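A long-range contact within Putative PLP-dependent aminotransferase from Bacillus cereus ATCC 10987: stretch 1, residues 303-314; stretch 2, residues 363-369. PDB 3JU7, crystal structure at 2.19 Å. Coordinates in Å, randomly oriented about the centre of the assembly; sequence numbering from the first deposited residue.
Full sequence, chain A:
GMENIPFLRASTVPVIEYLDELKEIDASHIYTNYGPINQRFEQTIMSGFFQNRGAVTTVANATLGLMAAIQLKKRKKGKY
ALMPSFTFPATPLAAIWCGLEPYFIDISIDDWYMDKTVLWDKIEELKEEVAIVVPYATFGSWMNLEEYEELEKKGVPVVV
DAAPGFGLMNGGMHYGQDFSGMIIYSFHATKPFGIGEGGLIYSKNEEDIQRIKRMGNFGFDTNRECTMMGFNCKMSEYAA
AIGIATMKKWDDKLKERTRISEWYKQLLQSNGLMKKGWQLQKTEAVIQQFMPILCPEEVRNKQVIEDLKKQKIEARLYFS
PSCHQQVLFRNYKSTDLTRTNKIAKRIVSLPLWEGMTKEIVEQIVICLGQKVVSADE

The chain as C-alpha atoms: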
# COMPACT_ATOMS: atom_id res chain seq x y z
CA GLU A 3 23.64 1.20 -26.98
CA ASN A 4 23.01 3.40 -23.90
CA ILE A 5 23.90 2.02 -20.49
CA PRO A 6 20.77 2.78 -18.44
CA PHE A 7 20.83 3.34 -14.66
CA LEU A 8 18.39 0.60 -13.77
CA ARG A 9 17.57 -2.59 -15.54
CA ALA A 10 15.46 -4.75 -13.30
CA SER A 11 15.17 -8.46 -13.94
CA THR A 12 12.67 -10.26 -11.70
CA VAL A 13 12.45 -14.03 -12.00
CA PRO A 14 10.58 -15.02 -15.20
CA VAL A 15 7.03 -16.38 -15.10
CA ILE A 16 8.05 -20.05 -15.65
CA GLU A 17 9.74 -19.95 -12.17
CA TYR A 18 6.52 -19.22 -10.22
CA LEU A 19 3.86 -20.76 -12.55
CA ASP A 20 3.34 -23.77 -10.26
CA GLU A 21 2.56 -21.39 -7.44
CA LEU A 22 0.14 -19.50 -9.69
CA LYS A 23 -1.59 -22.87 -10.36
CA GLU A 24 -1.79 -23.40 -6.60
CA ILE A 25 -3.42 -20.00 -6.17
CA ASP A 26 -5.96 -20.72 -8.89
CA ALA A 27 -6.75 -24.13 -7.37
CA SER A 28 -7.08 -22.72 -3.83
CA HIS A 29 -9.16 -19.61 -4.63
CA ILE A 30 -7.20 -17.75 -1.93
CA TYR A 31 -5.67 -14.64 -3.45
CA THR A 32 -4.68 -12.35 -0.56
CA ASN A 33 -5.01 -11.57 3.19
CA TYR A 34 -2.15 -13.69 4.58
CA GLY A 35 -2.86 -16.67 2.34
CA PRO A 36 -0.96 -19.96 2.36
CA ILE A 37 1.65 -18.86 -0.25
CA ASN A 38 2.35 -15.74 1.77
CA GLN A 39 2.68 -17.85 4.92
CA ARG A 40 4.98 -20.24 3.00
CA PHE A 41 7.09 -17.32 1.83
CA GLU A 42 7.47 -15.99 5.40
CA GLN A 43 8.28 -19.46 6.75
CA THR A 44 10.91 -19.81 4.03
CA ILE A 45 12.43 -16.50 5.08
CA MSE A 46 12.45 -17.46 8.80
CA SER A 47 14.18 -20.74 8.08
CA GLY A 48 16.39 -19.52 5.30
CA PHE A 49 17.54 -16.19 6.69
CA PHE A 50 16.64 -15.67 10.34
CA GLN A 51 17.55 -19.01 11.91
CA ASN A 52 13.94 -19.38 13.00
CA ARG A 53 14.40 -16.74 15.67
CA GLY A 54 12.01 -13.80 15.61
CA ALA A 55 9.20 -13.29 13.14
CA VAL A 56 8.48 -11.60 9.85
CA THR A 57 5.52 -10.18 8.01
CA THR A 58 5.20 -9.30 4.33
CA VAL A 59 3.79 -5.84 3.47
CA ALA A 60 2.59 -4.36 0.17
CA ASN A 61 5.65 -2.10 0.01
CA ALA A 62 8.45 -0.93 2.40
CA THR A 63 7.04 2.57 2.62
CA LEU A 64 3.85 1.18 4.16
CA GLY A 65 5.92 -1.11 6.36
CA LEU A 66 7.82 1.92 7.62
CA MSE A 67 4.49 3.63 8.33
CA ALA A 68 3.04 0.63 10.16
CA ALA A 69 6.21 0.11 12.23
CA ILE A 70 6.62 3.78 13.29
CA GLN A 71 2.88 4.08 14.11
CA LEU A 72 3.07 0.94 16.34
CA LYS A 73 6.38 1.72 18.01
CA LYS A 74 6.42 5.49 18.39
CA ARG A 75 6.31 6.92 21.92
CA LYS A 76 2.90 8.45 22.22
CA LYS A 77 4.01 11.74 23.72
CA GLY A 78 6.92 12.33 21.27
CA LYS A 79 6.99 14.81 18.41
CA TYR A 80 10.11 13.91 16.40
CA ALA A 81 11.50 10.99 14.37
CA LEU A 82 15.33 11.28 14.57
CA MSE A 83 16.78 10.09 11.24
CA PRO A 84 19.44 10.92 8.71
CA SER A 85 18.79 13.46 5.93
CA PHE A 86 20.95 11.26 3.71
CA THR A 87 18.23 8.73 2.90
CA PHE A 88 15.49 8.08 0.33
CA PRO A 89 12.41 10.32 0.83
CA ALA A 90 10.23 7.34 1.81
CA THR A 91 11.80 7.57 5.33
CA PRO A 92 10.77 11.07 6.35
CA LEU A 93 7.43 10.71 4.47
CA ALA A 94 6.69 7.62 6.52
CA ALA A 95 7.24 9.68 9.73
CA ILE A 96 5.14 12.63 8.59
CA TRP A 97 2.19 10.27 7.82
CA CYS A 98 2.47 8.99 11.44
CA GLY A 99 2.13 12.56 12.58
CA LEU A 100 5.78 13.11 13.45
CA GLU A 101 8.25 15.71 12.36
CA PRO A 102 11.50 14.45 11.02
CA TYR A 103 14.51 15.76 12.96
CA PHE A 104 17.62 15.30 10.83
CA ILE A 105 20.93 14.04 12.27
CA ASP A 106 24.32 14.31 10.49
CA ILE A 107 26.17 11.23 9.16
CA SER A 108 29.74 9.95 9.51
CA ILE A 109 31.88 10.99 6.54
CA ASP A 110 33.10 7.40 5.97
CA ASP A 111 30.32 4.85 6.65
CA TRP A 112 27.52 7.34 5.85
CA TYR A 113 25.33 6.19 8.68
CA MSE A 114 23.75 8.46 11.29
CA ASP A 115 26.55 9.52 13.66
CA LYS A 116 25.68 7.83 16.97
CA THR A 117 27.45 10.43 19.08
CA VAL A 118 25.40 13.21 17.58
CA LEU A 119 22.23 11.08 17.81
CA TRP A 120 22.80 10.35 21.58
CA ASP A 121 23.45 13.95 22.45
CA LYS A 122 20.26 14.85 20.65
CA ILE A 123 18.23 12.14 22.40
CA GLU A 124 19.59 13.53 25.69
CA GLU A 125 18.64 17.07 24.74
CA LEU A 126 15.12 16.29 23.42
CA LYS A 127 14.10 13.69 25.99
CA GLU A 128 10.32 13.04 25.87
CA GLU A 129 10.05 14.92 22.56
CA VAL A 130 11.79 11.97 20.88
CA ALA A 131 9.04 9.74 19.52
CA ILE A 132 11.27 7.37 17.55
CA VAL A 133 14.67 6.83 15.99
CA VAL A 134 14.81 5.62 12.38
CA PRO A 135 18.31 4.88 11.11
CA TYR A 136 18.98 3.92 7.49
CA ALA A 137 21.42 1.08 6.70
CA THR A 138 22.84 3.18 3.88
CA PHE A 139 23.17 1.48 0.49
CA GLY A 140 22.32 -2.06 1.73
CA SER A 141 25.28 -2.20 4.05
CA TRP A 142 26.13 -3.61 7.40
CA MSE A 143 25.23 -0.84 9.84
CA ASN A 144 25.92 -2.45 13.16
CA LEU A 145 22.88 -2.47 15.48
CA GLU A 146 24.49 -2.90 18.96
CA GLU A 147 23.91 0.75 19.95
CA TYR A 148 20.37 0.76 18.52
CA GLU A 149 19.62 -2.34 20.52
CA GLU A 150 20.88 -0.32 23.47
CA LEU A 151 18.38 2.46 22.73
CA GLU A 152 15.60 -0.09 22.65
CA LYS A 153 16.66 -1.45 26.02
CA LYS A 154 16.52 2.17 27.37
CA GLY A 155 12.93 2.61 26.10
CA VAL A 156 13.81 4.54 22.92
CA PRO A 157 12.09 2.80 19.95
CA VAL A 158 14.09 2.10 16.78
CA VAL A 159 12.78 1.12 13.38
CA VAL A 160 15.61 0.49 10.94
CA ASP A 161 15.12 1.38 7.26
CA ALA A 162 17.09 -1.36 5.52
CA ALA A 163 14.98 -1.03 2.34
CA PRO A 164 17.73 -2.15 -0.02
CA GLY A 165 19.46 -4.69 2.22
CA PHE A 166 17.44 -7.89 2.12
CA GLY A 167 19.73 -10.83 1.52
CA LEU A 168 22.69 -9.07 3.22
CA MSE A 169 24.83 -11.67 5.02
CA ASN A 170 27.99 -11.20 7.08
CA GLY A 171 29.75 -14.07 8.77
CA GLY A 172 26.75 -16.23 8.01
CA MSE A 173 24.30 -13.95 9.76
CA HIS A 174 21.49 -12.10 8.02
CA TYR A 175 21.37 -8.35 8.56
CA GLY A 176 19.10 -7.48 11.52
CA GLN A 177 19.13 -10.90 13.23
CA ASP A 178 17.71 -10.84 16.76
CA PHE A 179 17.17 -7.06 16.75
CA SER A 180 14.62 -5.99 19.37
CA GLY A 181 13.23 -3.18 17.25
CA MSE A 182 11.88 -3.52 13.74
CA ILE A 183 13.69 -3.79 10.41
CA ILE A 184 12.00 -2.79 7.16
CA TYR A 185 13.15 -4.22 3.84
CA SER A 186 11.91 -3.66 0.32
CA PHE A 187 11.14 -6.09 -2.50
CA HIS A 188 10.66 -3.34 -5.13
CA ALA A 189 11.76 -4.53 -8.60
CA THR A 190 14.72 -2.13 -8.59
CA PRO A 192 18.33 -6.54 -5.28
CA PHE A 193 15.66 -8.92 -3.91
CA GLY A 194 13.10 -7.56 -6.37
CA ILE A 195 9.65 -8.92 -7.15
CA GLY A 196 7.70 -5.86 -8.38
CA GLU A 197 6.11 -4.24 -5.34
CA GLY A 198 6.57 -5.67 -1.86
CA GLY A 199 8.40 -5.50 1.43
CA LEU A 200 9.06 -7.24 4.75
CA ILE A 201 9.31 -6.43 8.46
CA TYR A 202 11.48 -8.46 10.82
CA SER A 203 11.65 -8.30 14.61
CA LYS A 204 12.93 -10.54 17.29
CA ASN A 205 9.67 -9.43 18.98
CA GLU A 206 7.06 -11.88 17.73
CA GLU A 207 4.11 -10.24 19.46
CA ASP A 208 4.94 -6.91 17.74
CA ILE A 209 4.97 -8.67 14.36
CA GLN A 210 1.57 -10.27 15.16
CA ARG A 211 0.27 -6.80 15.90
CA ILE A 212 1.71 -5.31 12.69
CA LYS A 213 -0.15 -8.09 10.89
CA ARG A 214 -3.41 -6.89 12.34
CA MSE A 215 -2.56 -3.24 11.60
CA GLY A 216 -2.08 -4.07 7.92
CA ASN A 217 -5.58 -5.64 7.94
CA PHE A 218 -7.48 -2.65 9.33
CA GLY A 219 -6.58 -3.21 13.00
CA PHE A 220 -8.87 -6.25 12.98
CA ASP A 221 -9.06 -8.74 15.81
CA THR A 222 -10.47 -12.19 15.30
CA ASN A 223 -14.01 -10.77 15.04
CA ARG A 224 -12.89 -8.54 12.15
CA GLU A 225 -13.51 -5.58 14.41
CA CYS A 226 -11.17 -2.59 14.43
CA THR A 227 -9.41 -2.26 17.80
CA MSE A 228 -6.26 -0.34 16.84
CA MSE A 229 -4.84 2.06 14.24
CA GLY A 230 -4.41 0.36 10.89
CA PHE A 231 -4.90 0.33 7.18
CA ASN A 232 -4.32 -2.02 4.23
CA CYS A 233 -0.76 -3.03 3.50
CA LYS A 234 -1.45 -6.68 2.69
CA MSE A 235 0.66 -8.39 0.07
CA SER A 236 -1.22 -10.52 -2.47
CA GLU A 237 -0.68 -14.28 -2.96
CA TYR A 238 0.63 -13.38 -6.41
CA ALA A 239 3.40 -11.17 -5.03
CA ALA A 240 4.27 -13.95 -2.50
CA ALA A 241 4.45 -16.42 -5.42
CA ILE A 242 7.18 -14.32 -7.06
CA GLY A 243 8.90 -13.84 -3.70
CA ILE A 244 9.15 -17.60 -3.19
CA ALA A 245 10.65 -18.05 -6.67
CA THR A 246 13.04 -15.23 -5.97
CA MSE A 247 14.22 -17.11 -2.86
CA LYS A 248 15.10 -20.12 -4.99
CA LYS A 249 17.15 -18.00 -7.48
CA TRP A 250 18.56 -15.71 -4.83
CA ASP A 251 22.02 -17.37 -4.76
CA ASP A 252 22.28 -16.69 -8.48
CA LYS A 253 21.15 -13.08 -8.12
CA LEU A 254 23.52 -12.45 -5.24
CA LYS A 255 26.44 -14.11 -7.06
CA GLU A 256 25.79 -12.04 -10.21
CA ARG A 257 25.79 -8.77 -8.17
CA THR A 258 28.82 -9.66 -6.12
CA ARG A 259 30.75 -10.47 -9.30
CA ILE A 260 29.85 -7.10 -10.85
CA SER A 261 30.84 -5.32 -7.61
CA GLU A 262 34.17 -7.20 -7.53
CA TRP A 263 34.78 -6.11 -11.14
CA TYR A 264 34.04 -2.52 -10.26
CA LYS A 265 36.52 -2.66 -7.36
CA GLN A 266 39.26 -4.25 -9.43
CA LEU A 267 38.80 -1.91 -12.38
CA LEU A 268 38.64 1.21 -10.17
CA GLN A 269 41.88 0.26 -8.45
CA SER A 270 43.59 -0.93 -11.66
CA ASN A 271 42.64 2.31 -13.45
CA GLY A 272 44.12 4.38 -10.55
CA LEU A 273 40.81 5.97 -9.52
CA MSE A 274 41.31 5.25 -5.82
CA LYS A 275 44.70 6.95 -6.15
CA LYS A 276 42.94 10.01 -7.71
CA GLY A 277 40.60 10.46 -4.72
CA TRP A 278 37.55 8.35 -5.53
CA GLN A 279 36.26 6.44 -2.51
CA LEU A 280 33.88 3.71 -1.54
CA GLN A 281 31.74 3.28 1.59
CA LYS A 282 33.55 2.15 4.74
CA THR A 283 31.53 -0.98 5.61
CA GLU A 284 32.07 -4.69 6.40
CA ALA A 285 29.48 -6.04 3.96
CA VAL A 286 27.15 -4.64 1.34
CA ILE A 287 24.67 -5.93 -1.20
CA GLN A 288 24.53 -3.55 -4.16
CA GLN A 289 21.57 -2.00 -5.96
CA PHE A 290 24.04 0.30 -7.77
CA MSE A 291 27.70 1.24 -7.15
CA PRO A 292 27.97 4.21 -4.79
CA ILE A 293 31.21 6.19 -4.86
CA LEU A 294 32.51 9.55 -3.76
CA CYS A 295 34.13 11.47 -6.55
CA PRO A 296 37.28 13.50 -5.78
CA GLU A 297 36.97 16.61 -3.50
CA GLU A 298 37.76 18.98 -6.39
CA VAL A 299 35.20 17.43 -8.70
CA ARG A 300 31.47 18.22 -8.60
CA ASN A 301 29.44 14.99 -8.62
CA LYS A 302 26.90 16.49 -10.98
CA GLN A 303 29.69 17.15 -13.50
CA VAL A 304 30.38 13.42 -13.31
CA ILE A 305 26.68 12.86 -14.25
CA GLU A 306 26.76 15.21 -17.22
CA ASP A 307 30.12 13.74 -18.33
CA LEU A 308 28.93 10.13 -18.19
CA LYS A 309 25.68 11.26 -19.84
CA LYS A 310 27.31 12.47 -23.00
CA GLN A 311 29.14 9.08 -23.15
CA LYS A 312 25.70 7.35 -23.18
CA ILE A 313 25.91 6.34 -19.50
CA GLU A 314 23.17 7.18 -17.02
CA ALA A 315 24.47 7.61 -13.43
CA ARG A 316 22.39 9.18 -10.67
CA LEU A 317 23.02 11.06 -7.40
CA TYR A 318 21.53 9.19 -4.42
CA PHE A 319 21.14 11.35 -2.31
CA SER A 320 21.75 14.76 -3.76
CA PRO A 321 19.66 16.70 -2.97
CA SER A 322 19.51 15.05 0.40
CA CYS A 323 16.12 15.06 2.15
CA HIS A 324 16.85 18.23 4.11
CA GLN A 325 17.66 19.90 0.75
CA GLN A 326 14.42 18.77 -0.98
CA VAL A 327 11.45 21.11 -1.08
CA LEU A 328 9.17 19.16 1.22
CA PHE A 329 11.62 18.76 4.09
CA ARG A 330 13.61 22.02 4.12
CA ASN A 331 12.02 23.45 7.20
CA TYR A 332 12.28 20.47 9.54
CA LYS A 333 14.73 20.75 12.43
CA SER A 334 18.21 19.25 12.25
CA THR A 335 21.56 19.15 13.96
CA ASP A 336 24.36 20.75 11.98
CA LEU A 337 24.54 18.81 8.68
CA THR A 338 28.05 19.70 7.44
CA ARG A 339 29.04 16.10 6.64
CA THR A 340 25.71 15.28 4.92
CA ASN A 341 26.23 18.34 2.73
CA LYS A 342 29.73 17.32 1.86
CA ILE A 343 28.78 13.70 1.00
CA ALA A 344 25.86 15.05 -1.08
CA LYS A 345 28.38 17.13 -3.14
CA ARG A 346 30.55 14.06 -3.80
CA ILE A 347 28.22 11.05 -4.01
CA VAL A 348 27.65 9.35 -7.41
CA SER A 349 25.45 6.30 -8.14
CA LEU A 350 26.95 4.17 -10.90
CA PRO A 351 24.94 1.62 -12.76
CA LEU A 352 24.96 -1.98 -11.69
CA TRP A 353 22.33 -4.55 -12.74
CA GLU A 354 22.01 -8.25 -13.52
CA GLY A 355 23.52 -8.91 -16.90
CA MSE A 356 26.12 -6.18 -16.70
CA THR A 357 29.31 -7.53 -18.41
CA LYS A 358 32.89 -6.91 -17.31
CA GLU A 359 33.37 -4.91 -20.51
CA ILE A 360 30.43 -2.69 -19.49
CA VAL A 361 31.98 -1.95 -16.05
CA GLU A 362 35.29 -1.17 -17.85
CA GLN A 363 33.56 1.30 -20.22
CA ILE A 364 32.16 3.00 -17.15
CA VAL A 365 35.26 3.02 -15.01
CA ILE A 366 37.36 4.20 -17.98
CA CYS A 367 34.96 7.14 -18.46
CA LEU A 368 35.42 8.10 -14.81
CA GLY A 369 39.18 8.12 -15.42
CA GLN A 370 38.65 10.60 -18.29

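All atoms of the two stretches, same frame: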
# COMPACT_ATOMS: atom_id res chain seq x y z
N GLN A 303 28.85 17.17 -12.29
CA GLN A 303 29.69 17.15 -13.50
C GLN A 303 29.98 15.73 -13.96
O GLN A 303 30.05 15.47 -15.15
CB GLN A 303 31.03 17.87 -13.29
CG GLN A 303 31.10 19.28 -13.88
CD GLN A 303 30.69 19.31 -15.34
OE1 GLN A 303 31.07 18.43 -16.11
NE2 GLN A 303 29.90 20.31 -15.72
N VAL A 304 30.21 14.83 -13.00
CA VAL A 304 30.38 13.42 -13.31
C VAL A 304 29.13 12.87 -14.04
O VAL A 304 29.26 12.15 -15.02
CB VAL A 304 30.69 12.60 -12.02
CG1 VAL A 304 30.85 11.08 -12.33
CG2 VAL A 304 31.93 13.16 -11.34
N ILE A 305 27.93 13.24 -13.58
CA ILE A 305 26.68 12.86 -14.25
C ILE A 305 26.64 13.34 -15.70
O ILE A 305 26.37 12.57 -16.62
CB ILE A 305 25.44 13.47 -13.56
CG1 ILE A 305 25.29 12.90 -12.15
CG2 ILE A 305 24.16 13.23 -14.39
CD1 ILE A 305 25.38 11.38 -12.07
N GLU A 306 26.88 14.63 -15.90
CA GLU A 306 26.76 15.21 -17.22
C GLU A 306 27.88 14.68 -18.15
O GLU A 306 27.66 14.52 -19.36
CB GLU A 306 26.72 16.74 -17.15
CG GLU A 306 25.69 17.38 -18.14
CD GLU A 306 24.20 17.10 -17.80
OE1 GLU A 306 23.85 16.92 -16.61
OE2 GLU A 306 23.36 17.08 -18.75
N ASP A 307 29.04 14.38 -17.58
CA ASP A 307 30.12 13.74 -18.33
C ASP A 307 29.80 12.29 -18.73
O ASP A 307 29.99 11.91 -19.88
CB ASP A 307 31.42 13.79 -17.53
CG ASP A 307 32.01 15.19 -17.44
OD1 ASP A 307 31.63 16.08 -18.24
OD2 ASP A 307 32.87 15.41 -16.56
N LEU A 308 29.32 11.48 -17.80
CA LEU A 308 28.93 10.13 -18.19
C LEU A 308 27.78 10.19 -19.19
O LEU A 308 27.68 9.34 -20.08
CB LEU A 308 28.51 9.30 -16.98
CG LEU A 308 29.66 8.94 -16.05
CD1 LEU A 308 29.07 8.36 -14.76
CD2 LEU A 308 30.65 7.97 -16.69
N LYS A 309 26.91 11.19 -19.05
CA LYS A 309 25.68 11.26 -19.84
C LYS A 309 26.00 11.40 -21.31
O LYS A 309 25.44 10.69 -22.15
CB LYS A 309 24.82 12.44 -19.41
CG LYS A 309 23.54 12.64 -20.20
CD LYS A 309 22.64 13.65 -19.47
CE LYS A 309 21.38 14.03 -20.24
NZ LYS A 309 20.55 14.99 -19.46
N LYS A 310 26.92 12.30 -21.62
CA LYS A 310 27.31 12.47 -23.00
C LYS A 310 28.18 11.32 -23.55
O LYS A 310 28.47 11.31 -24.72
CB LYS A 310 27.90 13.87 -23.23
CG LYS A 310 26.79 14.87 -23.63
CD LYS A 310 26.95 16.27 -23.08
CE LYS A 310 26.38 16.43 -21.69
NZ LYS A 310 26.21 17.87 -21.37
N GLN A 311 28.51 10.33 -22.71
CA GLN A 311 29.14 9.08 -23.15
C GLN A 311 28.12 7.92 -23.11
O GLN A 311 28.49 6.76 -23.05
CB GLN A 311 30.37 8.76 -22.31
N LYS A 312 26.83 8.28 -23.14
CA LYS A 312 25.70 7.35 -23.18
C LYS A 312 25.46 6.56 -21.89
O LYS A 312 24.73 5.56 -21.89
CB LYS A 312 25.84 6.41 -24.37
N ILE A 313 26.03 7.04 -20.78
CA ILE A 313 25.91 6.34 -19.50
C ILE A 313 25.10 7.13 -18.49
O ILE A 313 25.45 8.25 -18.12
CB ILE A 313 27.29 6.06 -18.90
CG1 ILE A 313 28.15 5.22 -19.86
CG2 ILE A 313 27.15 5.35 -17.56
CD1 ILE A 313 29.59 5.11 -19.42
N GLU A 314 24.01 6.54 -18.01
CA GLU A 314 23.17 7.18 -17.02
C GLU A 314 23.59 6.79 -15.58
O GLU A 314 23.34 5.65 -15.15
CB GLU A 314 21.70 6.78 -17.26
CG GLU A 314 20.69 7.53 -16.38
CD GLU A 314 19.41 6.77 -16.13
OE1 GLU A 314 19.17 5.73 -16.78
OE2 GLU A 314 18.64 7.20 -15.23
N GLN A 363 34.02 0.07 -19.57
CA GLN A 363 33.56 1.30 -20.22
C GLN A 363 33.38 2.37 -19.17
O GLN A 363 33.91 3.46 -19.28
CB GLN A 363 32.17 1.14 -20.87
CG GLN A 363 32.08 0.46 -22.24
CD GLN A 363 30.69 0.66 -22.90
OE1 GLN A 363 30.13 1.77 -22.89
NE2 GLN A 363 30.13 -0.41 -23.49
N ILE A 364 32.60 2.03 -18.14
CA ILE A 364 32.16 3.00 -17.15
C ILE A 364 33.34 3.54 -16.38
O ILE A 364 33.56 4.74 -16.32
CB ILE A 364 31.09 2.38 -16.20
CG1 ILE A 364 29.78 2.12 -16.96
CG2 ILE A 364 30.82 3.28 -14.99
CD1 ILE A 364 28.76 1.25 -16.19
N VAL A 365 34.12 2.63 -15.81
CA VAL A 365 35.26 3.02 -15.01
C VAL A 365 36.23 3.85 -15.82
O VAL A 365 36.71 4.86 -15.34
CB VAL A 365 35.96 1.81 -14.37
CG1 VAL A 365 37.27 2.24 -13.71
CG2 VAL A 365 35.00 1.12 -13.36
N ILE A 366 36.50 3.43 -17.06
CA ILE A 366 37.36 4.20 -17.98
C ILE A 366 36.87 5.63 -18.19
O ILE A 366 37.67 6.56 -18.22
CB ILE A 366 37.52 3.49 -19.34
CG1 ILE A 366 38.43 2.28 -19.18
CG2 ILE A 366 38.12 4.44 -20.36
CD1 ILE A 366 38.54 1.43 -20.42
N CYS A 367 35.56 5.81 -18.33
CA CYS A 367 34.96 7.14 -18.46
C CYS A 367 35.18 7.99 -17.22
O CYS A 367 35.36 9.20 -17.32
CB CYS A 367 33.45 7.06 -18.72
SG CYS A 367 32.96 6.60 -20.40
N LEU A 368 35.11 7.38 -16.04
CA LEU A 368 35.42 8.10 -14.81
C LEU A 368 36.87 8.60 -14.83
O LEU A 368 37.16 9.73 -14.45
CB LEU A 368 35.18 7.23 -13.58
CG LEU A 368 33.76 6.85 -13.24
CD1 LEU A 368 33.81 6.20 -11.91
CD2 LEU A 368 32.85 8.06 -13.18
N GLY A 369 37.78 7.76 -15.31
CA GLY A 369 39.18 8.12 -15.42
C GLY A 369 39.49 9.21 -16.43
O GLY A 369 40.60 9.73 -16.44

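Two helices and the turn that follows the first of them meet in a small apolar contact. It buries 303 Å², both sides summed. The helix axes come within 10.4 Å of each other, and their N-to-C directions differ by 125°. The two helices therefore run in largely opposed senses: Val304 lies nearest Leu368, Leu308 nearest Cys367, and Ile313 nearest Ile364.

Val304 makes the first contact. Its CB points sideways to the other stretch, yet CG1 lies 3.7 Å from Leu368 CD2. Ile305 and Glu306 do not reach stretch 2. Glu306 instead serves its own helix, with its OE2 3.6 Å from Lys309 NZ in a salt bridge. A longer one joins the same Glu306 OE2 to Lys310 NZ at 4.0 Å. Asp307 points its CB toward the other helix but makes no contact.

Leu308 is one turn on from Val304 and is buried. Its CB also points sideways, but chi1 m and chi2 t bring the end of the side chain nearer. CD2 packs 3.6 Å from Cys367 CB. CD1 lies 4.1 Å from Leu368 CD2, so this leucine packs its side chain against two neighbouring side chains of the second helix. Leu368 in turn receives both Val304 and Leu308 on its CD2 methyl.

The helix gives way to a type I turn from Lys309 to Lys312. Lys312 N donates to Lys309 O at 3.0 Å. Leu308 O accepts from both Gln311 N and Ile313 N, each at 2.9 Å. These bonds tie the turn to the helix; Gln311 and Ile313 both point CB toward stretch 2.

The CB of Gln311 lies 3.9 Å from Cys367 SG. The side chain is not modelled beyond CB, so nothing can be said of its amide. Lys312 has a positive phi of 70° and makes no contact.

Ile313 has the largest covered area of any residue in the contact. With chi1 m and chi2 t, its CD1 reaches both Ile364 CG1 at 3.9 Å and Cys367 SG at 3.8 Å. These two partners are three residues apart, so they lie close together on the helix surface. Cys367 is thus touched by Leu308, Gln311 and Ile313. Glu314 is out of reach.

No hydrogen bond crosses between the stretches among the modelled atoms. Side-chain packing makes up nearly all of the contact.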